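Local coordinates for protein DNA polymerase (Bacillus phage phi29, PDB 2PY5) that replicates the phage genome by protein-primed, strand-displacing DNA synthesis with high processivity and fidelity, and also carries a 3'-5' exonuclease activity, at residues S329-E334 with I433-R438; R223-G228 with M429-T434; L283-I288 with L351-T356. The protein carries 2 engineered substitutions. All blocks are in the same frame, centred on the assembly; numbering follows the deposited sequence. Where two conformers were deposited one is given.

Contact 1. Residues S329-E334 with I433-R438; sequences SNVDLE and ITAWAR
A helix N-terminus, Ser-329 to Glu-334, packs against residues Ile-433 to Arg-438 of helix 427-447, and a salt bridge between Asp-332 and Arg-438 joins the two. The carboxylate and the guanidinium lie nearly coplanar, with their planes 16° apart. Arg-438 grips side-on. Arg-438 NE donates to Asp-332 OD1 at 3.2 Å, and Arg-438 NH2 donates to Asp-332 OD2 at 2.9 Å. Both oxygens are met on their syn side, and both lie close to the guanidinium plane. A further bond from NH2 to OD1 is weak. The remaining nitrogen, NH1, is hydrogen-bonded to Gly-228 O, so the guanidinium also reaches the 223-228 loop. One face of the guanidinium lies over its own helix, against Thr-434 O and Ala-435 CA.

Ser-329 is the N-cap of helix 330-339. Ser-329 OG, set between the backbone N and the carbonyl carbon (chi1 74°), accepts from Asp-332 N at 3.1 Å. Ser-329 OG also donates to Asp-332 OD2 at 2.7 Å, from above the carboxylate plane. OD2 thus has two donors, and the capping residue positions the carboxylate for Arg-438. The charge of Arg-438 and the nearby helix start would probably stabilise the carboxylate as an anion.

The short helix segments run 32° from parallel, with a closest axis approach of 9.1 Å. Ala-435 CB packs against both Ser-329 OG and Asp-332 OD2, 3.4 Å from each. Val-331 is split between two neighbours. Its CG1 touches Ala-435 O, while Val-331 CG2 sits over the centre of the Trp-436 six-membered ring, a CH-pi contact 3.8 Å from the centroid. Trp-436 NE1 is hydrogen-bonded to Leu-262 O. Arg-438 lies in the polymerization region and is probably involved in binding template-primer structures.

Contact 2. Residues R223-G228 with M429-T434; sequences RYAYRG and MGVFIT. With nucleotides of chain C.
Thr-434 OG1 donates to Arg-227 O at 2.8 Å, the one direct hydrogen bond between loop 223-228 and helix segment 429-434. The donor is tilted 24° from the carbonyl plane. A chi1 of 65° sets Thr-434 OG1 between its backbone N and carbonyl carbon, where it faces Arg-227 O. A water adds a second polar link. It donates to Ala-225 O and to Thr-434 OG1, and accepts from Arg-227 N at 3.0 Å. Within the loop, a type I beta turn runs from Arg-223 to Tyr-226 and is closed by Tyr-226 N to Arg-223 O. Tyr-226, Arg-227 and Gly-228 begin the YxGG/A motif, in a region that acts in DNA binding, in coordinating synthesis with degradation and in terminal-protein interaction.

The apolar part centres on Val-431. Val-431 CG1 meets Ala-225 CB at 3.9 Å, and Val-431 CG2 meets Tyr-226 CB at the same distance of 3.9 Å. The Tyr-226 ring lies beside the helix, and Gly-430 O meets its edge in plane at CE1, 3.5 Å away. Thr-434 CG2 touches the same ring carbon. Tyr-390 of helix 390-393 packs on both Tyr-226 and Thr-434.

DNA is bound on the loop side. Arg-223 NH1 donates to OP1 of DT6 of chain C at 3.2 Å, nearly straight at 172°. OP1 lies in the guanidinium plane, and Arg-223 CD also touches it. Asp-219 forms a salt bridge with Arg-223 NH2.

The loop is thus held both by packing on Val-431 and Gly-430 and by backbone polar groups hydrogen-bonded to Thr-434 and the water. Arg-223, on the same loop, contacts a DNA phosphate.

Contact 3. Residues L283-I288 with L351-T356; sequences LHIQHI and LKFKAT
Leu-283 and Phe-353 form a hydrogen-bonded antiparallel pair, as do Ile-285 and Leu-351. Phe-353 N donates to Leu-283 O at 2.8 Å, and the return bond from Leu-283 N to Phe-353 O is weak. In the second pair, Ile-285 N donates to Leu-351 O at 2.8 Å and Leu-351 N donates to Ile-285 O at 3.0 Å. Between them lies the non-hydrogen-bonded pair of His-284 and Lys-352. Here His-284 CA makes a CA-H...O contact with Leu-351 O.

The side chains of Leu-283, Ile-285, Leu-351 and Phe-353 share one face of the sheet. With CG anti to the carbonyl carbon (chi1 -55°), the Phe-353 ring lies beside Ile-285, whose CD1 is 4.0 Å from Phe-353 CE1 and oblique to the ring. Farther along, Leu-283 CD1 packs on Ala-355 CB at 3.6 Å.

His-284 and Lys-352 point to the other face. The His-284 ring stacks with Tyr-275, and Lys-352 NZ forms a salt bridge with Asp-278. Strand 340-356 is also paired with strand 267-272, and strand 283-294 with strand 324-329, so these two strands are interior to an antiparallel sheet. Strand 340-356 ends at Thr-356, which binds ssDNA and is essential for 3'-5' exonucleolysis.

Backbone bonds therefore set the strand register, while one face is apolar and the other carries a stacked histidine ring and a salt-bridged lysine.

Overall arrangement
From the N terminus, the chain first reaches loop 223-228, which later meets helix 427-447 in contact 2 and closes a loop of about 200 residues. Contact 3 is nested within it: strand 283-294 pairs with strand 340-356. Contact 1 begins at 329-334, inside the loop of contact 3, and ends on helix 427-447, so contacts 1 and 3 cross. Contacts 1 and 2 finish on the same helix and share Ile-433 and Thr-434. Asn-330 OD1 and His-284 N link contacts 1 and 3, while Phe-432 packs on Leu-283 between contacts 2 and 3. Together they tie the DNA-binding loop, helix 427-447 and the antiparallel sheet.

Contact 1. Residues S329-E334 with I433-R438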
loop_
_atom_site.group_PDB
_atom_site.type_symbol
_atom_site.label_atom_id
_atom_site.label_comp_id
_atom_site.label_asym_id
_atom_site.label_seq_id
_atom_site.Cartn_x
_atom_site.Cartn_y
_atom_site.Cartn_z
ATOM N N SER F 329 16.768 15.203 -3.229
ATOM C CA SER F 329 17.744 14.788 -2.221
ATOM C C SER F 329 19.132 14.736 -2.858
ATOM O O SER F 329 19.278 14.551 -4.073
ATOM C CB SER F 329 17.373 13.410 -1.670
ATOM O OG SER F 329 17.652 12.365 -2.613
ATOM N N ASN F 330 20.190 14.833 -2.060
ATOM C CA ASN F 330 21.530 14.743 -2.631
ATOM C C ASN F 330 21.790 13.385 -3.316
ATOM O O ASN F 330 22.567 13.303 -4.267
ATOM C CB ASN F 330 22.640 15.053 -1.595
ATOM C CG ASN F 330 22.592 14.153 -0.371
ATOM O OD1 ASN F 330 21.803 14.390 0.543
ATOM N ND2 ASN F 330 23.466 13.135 -0.337
ATOM N N VAL F 331 21.131 12.340 -2.819
ATOM C CA VAL F 331 21.253 11.011 -3.385
ATOM C C VAL F 331 20.688 11.044 -4.828
ATOM O O VAL F 331 21.329 10.579 -5.770
ATOM C CB VAL F 331 20.480 9.994 -2.549
ATOM C CG1 VAL F 331 20.507 8.639 -3.224
ATOM C CG2 VAL F 331 21.095 9.877 -1.125
ATOM N N ASP F 332 19.487 11.571 -4.973
ATOM C CA ASP F 332 18.862 11.670 -6.306
ATOM C C ASP F 332 19.605 12.628 -7.230
ATOM O O ASP F 332 19.734 12.368 -8.445
ATOM C CB ASP F 332 17.398 12.104 -6.184
ATOM C CG ASP F 332 16.535 11.071 -5.499
ATOM O OD1 ASP F 332 16.394 9.967 -6.036
ATOM O OD2 ASP F 332 15.952 11.376 -4.434
ATOM N N LEU F 333 20.108 13.718 -6.666
ATOM C CA LEU F 333 20.831 14.730 -7.439
ATOM C C LEU F 333 22.142 14.147 -7.985
ATOM O O LEU F 333 22.499 14.350 -9.158
ATOM C CB LEU F 333 21.113 15.951 -6.555
ATOM C CG LEU F 333 21.956 17.031 -7.224
ATOM C CD1 LEU F 333 21.242 17.625 -8.440
ATOM C CD2 LEU F 333 22.317 18.118 -6.223
ATOM N N GLU F 334 22.880 13.391 -7.164
ATOM C CA GLU F 334 24.107 12.804 -7.669
ATOM C C GLU F 334 23.841 11.736 -8.749
ATOM O O GLU F 334 24.589 11.626 -9.717
ATOM C CB GLU F 334 24.962 12.277 -6.540
ATOM C CG GLU F 334 25.503 13.416 -5.640
ATOM C CD GLU F 334 26.351 14.506 -6.366
ATOM O OE1 GLU F 334 27.009 14.253 -7.411
ATOM O OE2 GLU F 334 26.362 15.647 -5.860
ATOM N N ILE F 433 14.761 7.796 2.885
ATOM C CA ILE F 433 14.615 6.341 2.900
ATOM C C ILE F 433 14.301 5.854 1.491
ATOM O O ILE F 433 14.933 4.898 1.006
ATOM C CB ILE F 433 13.590 5.871 3.925
ATOM C CG1 ILE F 433 14.133 6.040 5.354
ATOM C CG2 ILE F 433 13.225 4.376 3.676
ATOM C CD1 ILE F 433 13.073 5.917 6.440
ATOM N N THR F 434 13.362 6.517 0.805
ATOM C CA THR F 434 13.015 6.088 -0.561
ATOM C C THR F 434 14.150 6.424 -1.554
ATOM O O THR F 434 14.409 5.646 -2.486
ATOM C CB THR F 434 11.691 6.639 -1.030
ATOM O OG1 THR F 434 11.761 8.070 -1.129
ATOM C CG2 THR F 434 10.554 6.226 -0.099
ATOM N N ALA F 435 14.876 7.526 -1.321
ATOM C CA ALA F 435 16.002 7.901 -2.183
ATOM C C ALA F 435 17.111 6.859 -2.137
ATOM O O ALA F 435 17.607 6.419 -3.162
ATOM C CB ALA F 435 16.546 9.299 -1.827
ATOM N N TRP F 436 17.476 6.430 -0.934
ATOM C CA TRP F 436 18.461 5.393 -0.811
ATOM C C TRP F 436 17.983 4.068 -1.426
ATOM O O TRP F 436 18.802 3.319 -1.971
ATOM C CB TRP F 436 18.826 5.195 0.670
ATOM C CG TRP F 436 19.823 6.192 1.207
ATOM C CD1 TRP F 436 19.651 7.056 2.262
ATOM C CD2 TRP F 436 21.175 6.361 0.772
ATOM N NE1 TRP F 436 20.805 7.774 2.477
ATOM C CE2 TRP F 436 21.761 7.358 1.592
ATOM C CE3 TRP F 436 21.951 5.768 -0.223
ATOM C CZ2 TRP F 436 23.060 7.782 1.416
ATOM C CZ3 TRP F 436 23.249 6.187 -0.380
ATOM C CH2 TRP F 436 23.790 7.188 0.436
ATOM N N ALA F 437 16.688 3.760 -1.297
ATOM C CA ALA F 437 16.130 2.550 -1.883
ATOM C C ALA F 437 16.278 2.613 -3.421
ATOM O O ALA F 437 16.750 1.656 -4.058
ATOM C CB ALA F 437 14.712 2.409 -1.506
ATOM N N ARG F 438 15.931 3.751 -4.002
ATOM C CA ARG F 438 16.102 3.924 -5.447
ATOM C C ARG F 438 17.563 3.780 -5.843
ATOM O O ARG F 438 17.895 3.120 -6.831
ATOM C CB ARG F 438 15.575 5.284 -5.927
ATOM C CG ARG F 438 14.109 5.404 -5.903
ATOM C CD ARG F 438 13.633 6.683 -6.611
ATOM N NE ARG F 438 14.014 7.885 -5.889
ATOM C CZ ARG F 438 13.414 8.346 -4.795
ATOM N NH1 ARG F 438 12.366 7.721 -4.274
ATOM N NH2 ARG F 438 13.833 9.456 -4.225
#

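Contact 2. Residues R223-G228 with M429-T434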
loop_
_atom_site.group_PDB
_atom_site.type_symbol
_atom_site.label_atom_id
_atom_site.label_comp_id
_atom_site.label_asym_id
_atom_site.label_seq_id
_atom_site.Cartn_x
_atom_site.Cartn_y
_atom_site.Cartn_z
ATOM N N ARG F 223 8.608 17.962 0.894
ATOM C CA ARG F 223 7.714 17.019 0.259
ATOM C C ARG F 223 7.863 17.003 -1.264
ATOM O O ARG F 223 7.634 15.978 -1.902
ATOM C CB ARG F 223 6.276 17.326 0.670
ATOM C CG ARG F 223 5.183 16.407 0.084
ATOM C CD ARG F 223 3.800 16.716 0.674
ATOM N NE ARG F 223 3.910 16.684 2.122
ATOM C CZ ARG F 223 4.016 15.582 2.838
ATOM N NH1 ARG F 223 3.851 14.381 2.284
ATOM N NH2 ARG F 223 4.220 15.694 4.143
ATOM N N TYR F 224 8.286 18.127 -1.840
ATOM C CA TYR F 224 8.554 18.143 -3.280
ATOM C C TYR F 224 9.597 17.098 -3.682
ATOM O O TYR F 224 9.632 16.675 -4.832
ATOM C CB TYR F 224 9.023 19.513 -3.770
ATOM C CG TYR F 224 8.059 20.667 -3.630
ATOM C CD1 TYR F 224 8.492 21.886 -3.160
ATOM C CD2 TYR F 224 6.719 20.529 -3.967
ATOM C CE1 TYR F 224 7.634 22.955 -3.030
ATOM C CE2 TYR F 224 5.843 21.606 -3.837
ATOM C CZ TYR F 224 6.307 22.802 -3.361
ATOM O OH TYR F 224 5.446 23.903 -3.233
ATOM N N ALA F 225 10.469 16.732 -2.733
ATOM C CA ALA F 225 11.517 15.775 -2.974
ATOM C C ALA F 225 11.116 14.333 -2.654
ATOM O O ALA F 225 11.961 13.425 -2.775
ATOM C CB ALA F 225 12.788 16.174 -2.144
ATOM N N TYR F 226 9.867 14.105 -2.213
ATOM C CA TYR F 226 9.417 12.767 -1.817
ATOM C C TYR F 226 8.905 12.018 -3.033
ATOM O O TYR F 226 7.980 12.481 -3.717
ATOM C CB TYR F 226 8.326 12.856 -0.756
ATOM C CG TYR F 226 7.905 11.527 -0.115
ATOM C CD1 TYR F 226 8.830 10.664 0.393
ATOM C CD2 TYR F 226 6.567 11.196 0.039
ATOM C CE1 TYR F 226 8.466 9.468 0.980
ATOM C CE2 TYR F 226 6.186 10.008 0.636
ATOM C CZ TYR F 226 7.161 9.151 1.133
ATOM O OH TYR F 226 6.814 7.957 1.747
ATOM N N ARG F 227 9.546 10.901 -3.322
ATOM C CA ARG F 227 9.191 10.055 -4.463
ATOM C C ARG F 227 9.175 8.614 -3.984
ATOM O O ARG F 227 9.661 8.289 -2.895
ATOM C CB ARG F 227 10.219 10.224 -5.590
ATOM C CG ARG F 227 10.347 11.639 -6.078
ATOM C CD ARG F 227 11.457 11.778 -7.073
ATOM N NE ARG F 227 11.313 13.021 -7.818
ATOM C CZ ARG F 227 11.732 14.219 -7.414
ATOM N NH1 ARG F 227 12.350 14.373 -6.249
ATOM N NH2 ARG F 227 11.525 15.274 -8.189
ATOM N N GLY F 228 8.591 7.740 -4.793
ATOM C CA GLY F 228 8.464 6.336 -4.440
ATOM C C GLY F 228 9.482 5.464 -5.148
ATOM O O GLY F 228 10.601 5.890 -5.456
ATOM N N MET F 429 12.897 12.221 6.589
ATOM C CA MET F 429 13.251 10.824 6.751
ATOM C C MET F 429 12.644 9.975 5.647
ATOM O O MET F 429 13.302 9.086 5.095
ATOM C CB MET F 429 12.823 10.328 8.143
ATOM C CG MET F 429 13.204 8.937 8.511
ATOM S SD MET F 429 14.974 8.654 8.471
ATOM C CE MET F 429 15.615 9.128 10.062
ATOM N N GLY F 430 11.385 10.245 5.299
ATOM C CA GLY F 430 10.760 9.538 4.181
ATOM C C GLY F 430 11.476 9.809 2.865
ATOM O O GLY F 430 11.737 8.897 2.069
ATOM N N VAL F 431 11.794 11.077 2.621
ATOM C CA VAL F 431 12.473 11.467 1.383
ATOM C C VAL F 431 13.753 10.649 1.191
ATOM O O VAL F 431 14.022 10.111 0.117
ATOM C CB VAL F 431 12.813 12.974 1.390
ATOM C CG1 VAL F 431 13.849 13.312 0.336
ATOM C CG2 VAL F 431 11.519 13.809 1.240
ATOM N N PHE F 432 14.561 10.536 2.256
ATOM C CA PHE F 432 15.828 9.845 2.143
ATOM C C PHE F 432 15.755 8.324 2.197
ATOM O O PHE F 432 16.573 7.638 1.589
ATOM C CB PHE F 432 16.806 10.394 3.184
ATOM C CG PHE F 432 17.450 11.667 2.741
ATOM C CD1 PHE F 432 16.836 12.897 2.964
ATOM C CD2 PHE F 432 18.646 11.643 2.044
ATOM C CE1 PHE F 432 17.443 14.066 2.528
ATOM C CE2 PHE F 432 19.237 12.821 1.594
ATOM C CZ PHE F 432 18.633 14.022 1.837
ATOM N N ILE F 433 14.761 7.796 2.885
ATOM C CA ILE F 433 14.615 6.341 2.900
ATOM C C ILE F 433 14.301 5.854 1.491
ATOM O O ILE F 433 14.933 4.898 1.006
ATOM C CB ILE F 433 13.590 5.871 3.925
ATOM C CG1 ILE F 433 14.133 6.040 5.354
ATOM C CG2 ILE F 433 13.225 4.376 3.676
ATOM C CD1 ILE F 433 13.073 5.917 6.440
ATOM N N THR F 434 13.362 6.517 0.805
ATOM C CA THR F 434 13.015 6.088 -0.561
ATOM C C THR F 434 14.150 6.424 -1.554
ATOM O O THR F 434 14.409 5.646 -2.486
ATOM C CB THR F 434 11.691 6.639 -1.030
ATOM O OG1 THR F 434 11.761 8.070 -1.129
ATOM C CG2 THR F 434 10.554 6.226 -0.099
ATOM P P DT C 6 1.751 13.105 -0.631
ATOM O OP1 DT C 6 2.929 13.973 -0.800
ATOM O OP2 DT C 6 0.681 13.399 0.364
ATOM O "O5'" DT C 6 1.007 12.954 -2.045
ATOM C "C5'" DT C 6 1.737 12.821 -3.250
ATOM C "C4'" DT C 6 0.757 12.807 -4.403
ATOM O "O4'" DT C 6 0.053 11.540 -4.356
ATOM C "C3'" DT C 6 -0.311 13.909 -4.360
ATOM O "O3'" DT C 6 -0.548 14.480 -5.658
ATOM C "C2'" DT C 6 -1.542 13.188 -3.822
ATOM C "C1'" DT C 6 -1.341 11.774 -4.361
ATOM N N1 DT C 6 -2.024 10.667 -3.583
ATOM C C2 DT C 6 -2.717 9.700 -4.289
ATOM O O2 DT C 6 -2.806 9.701 -5.509
ATOM N N3 DT C 6 -3.304 8.729 -3.505
ATOM C C4 DT C 6 -3.277 8.625 -2.124
ATOM O O4 DT C 6 -3.843 7.711 -1.528
ATOM C C5 DT C 6 -2.532 9.666 -1.447
ATOM C C7 DT C 6 -2.424 9.675 0.051
ATOM C C6 DT C 6 -1.951 10.620 -2.195
HETATM O O HOH W 1 12.273 10.651 -2.106
#

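Contact 3. Residues L283-I288 with L351-T356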
loop_
_atom_site.group_PDB
_atom_site.type_symbol
_atom_site.label_atom_id
_atom_site.label_comp_id
_atom_site.label_asym_id
_atom_site.label_seq_id
_atom_site.Cartn_x
_atom_site.Cartn_y
_atom_site.Cartn_z
ATOM N N LEU F 283 23.650 15.987 4.559
ATOM C CA LEU F 283 22.570 15.649 3.632
ATOM C C LEU F 283 21.837 16.916 3.244
ATOM O O LEU F 283 21.727 17.854 4.023
ATOM C CB LEU F 283 21.565 14.672 4.245
ATOM C CG LEU F 283 22.082 13.296 4.658
ATOM C CD1 LEU F 283 20.959 12.457 5.229
ATOM C CD2 LEU F 283 22.790 12.560 3.500
ATOM N N HIS F 284 21.286 16.950 2.034
ATOM C CA HIS F 284 20.536 18.123 1.637
ATOM C C HIS F 284 19.493 17.808 0.584
ATOM O O HIS F 284 19.544 16.767 -0.049
ATOM C CB HIS F 284 21.448 19.273 1.168
ATOM C CG HIS F 284 22.067 19.095 -0.195
ATOM N ND1 HIS F 284 23.191 18.335 -0.417
ATOM C CD2 HIS F 284 21.758 19.664 -1.388
ATOM C CE1 HIS F 284 23.514 18.391 -1.705
ATOM N NE2 HIS F 284 22.657 19.191 -2.314
ATOM N N ILE F 285 18.568 18.743 0.441
ATOM C CA ILE F 285 17.582 18.764 -0.655
ATOM C C ILE F 285 17.874 20.051 -1.405
ATOM O O ILE F 285 17.949 21.114 -0.803
ATOM C CB ILE F 285 16.135 18.704 -0.120
ATOM C CG1 ILE F 285 15.840 17.321 0.468
ATOM C CG2 ILE F 285 15.111 19.012 -1.263
ATOM C CD1 ILE F 285 14.536 17.227 1.271
ATOM N N GLN F 286 18.054 19.925 -2.720
ATOM C CA GLN F 286 18.419 21.053 -3.601
ATOM C C GLN F 286 17.252 21.319 -4.542
ATOM O O GLN F 286 16.801 20.402 -5.222
ATOM C CB GLN F 286 19.669 20.703 -4.402
ATOM C CG GLN F 286 20.159 21.779 -5.373
ATOM C CD GLN F 286 20.767 22.983 -4.661
ATOM O OE1 GLN F 286 21.823 22.872 -3.999
ATOM N NE2 GLN F 286 20.133 24.146 -4.817
ATOM N N HIS F 287 16.777 22.558 -4.569
ATOM C CA HIS F 287 15.867 23.035 -5.611
ATOM C C HIS F 287 16.734 23.473 -6.783
ATOM O O HIS F 287 17.585 24.369 -6.639
ATOM C CB HIS F 287 15.016 24.198 -5.100
ATOM C CG HIS F 287 13.968 24.684 -6.071
ATOM N ND1 HIS F 287 13.294 25.873 -5.888
ATOM C CD2 HIS F 287 13.484 24.153 -7.224
ATOM C CE1 HIS F 287 12.439 26.054 -6.883
ATOM N NE2 HIS F 287 12.526 25.021 -7.698
ATOM N N ILE F 288 16.500 22.858 -7.942
ATOM C CA ILE F 288 17.305 23.067 -9.147
ATOM C C ILE F 288 16.347 23.190 -10.318
ATOM O O ILE F 288 15.351 22.479 -10.361
ATOM C CB ILE F 288 18.316 21.888 -9.372
ATOM C CG1 ILE F 288 19.117 22.053 -10.665
ATOM C CG2 ILE F 288 17.610 20.520 -9.337
ATOM C CD1 ILE F 288 20.312 21.109 -10.758
ATOM N N LEU F 351 17.587 22.926 1.499
ATOM C CA LEU F 351 17.612 22.663 2.940
ATOM C C LEU F 351 18.686 21.637 3.225
ATOM O O LEU F 351 18.821 20.647 2.506
ATOM C CB LEU F 351 16.266 22.124 3.454
ATOM C CG LEU F 351 14.963 22.824 3.077
ATOM C CD1 LEU F 351 14.447 22.286 1.757
ATOM C CD2 LEU F 351 13.907 22.620 4.177
ATOM N N LYS F 352 19.459 21.865 4.290
ATOM C CA LYS F 352 20.465 20.882 4.709
ATOM C C LYS F 352 20.145 20.321 6.087
ATOM O O LYS F 352 19.477 20.979 6.910
ATOM C CB LYS F 352 21.887 21.437 4.639
ATOM C CG LYS F 352 22.143 22.622 5.531
ATOM C CD LYS F 352 23.568 23.119 5.429
ATOM C CE LYS F 352 23.832 24.217 6.425
ATOM N NZ LYS F 352 25.256 24.760 6.309
ATOM N N PHE F 353 20.579 19.091 6.306
ATOM C CA PHE F 353 20.197 18.323 7.494
ATOM C C PHE F 353 21.396 17.677 8.168
ATOM O O PHE F 353 22.257 17.110 7.520
ATOM C CB PHE F 353 19.233 17.182 7.126
ATOM C CG PHE F 353 18.001 17.640 6.391
ATOM C CD1 PHE F 353 18.028 17.782 5.020
ATOM C CD2 PHE F 353 16.841 17.937 7.072
ATOM C CE1 PHE F 353 16.912 18.218 4.322
ATOM C CE2 PHE F 353 15.718 18.379 6.360
ATOM C CZ PHE F 353 15.787 18.515 4.990
ATOM N N LYS F 354 21.359 17.678 9.491
ATOM C CA LYS F 354 22.168 16.752 10.262
ATOM C C LYS F 354 21.796 15.328 9.891
ATOM O O LYS F 354 20.693 15.070 9.382
ATOM C CB LYS F 354 21.976 16.971 11.764
ATOM C CG LYS F 354 22.234 18.379 12.209
ATOM C CD LYS F 354 22.165 18.543 13.724
ATOM C CE LYS F 354 20.775 18.793 14.198
ATOM N NZ LYS F 354 20.817 19.451 15.552
ATOM N N ALA F 355 22.700 14.395 10.154
ATOM C CA ALA F 355 22.449 13.028 9.764
ATOM C C ALA F 355 23.228 12.024 10.584
ATOM O O ALA F 355 24.303 12.333 11.135
ATOM C CB ALA F 355 22.759 12.858 8.280
ATOM N N THR F 356 22.682 10.819 10.651
ATOM C CA THR F 356 23.293 9.746 11.411
ATOM C C THR F 356 22.789 8.407 10.881
ATOM O O THR F 356 21.727 8.343 10.230
ATOM C CB THR F 356 22.981 9.882 12.906
ATOM O OG1 THR F 356 23.813 8.972 13.644
ATOM C CG2 THR F 356 21.520 9.597 13.189
#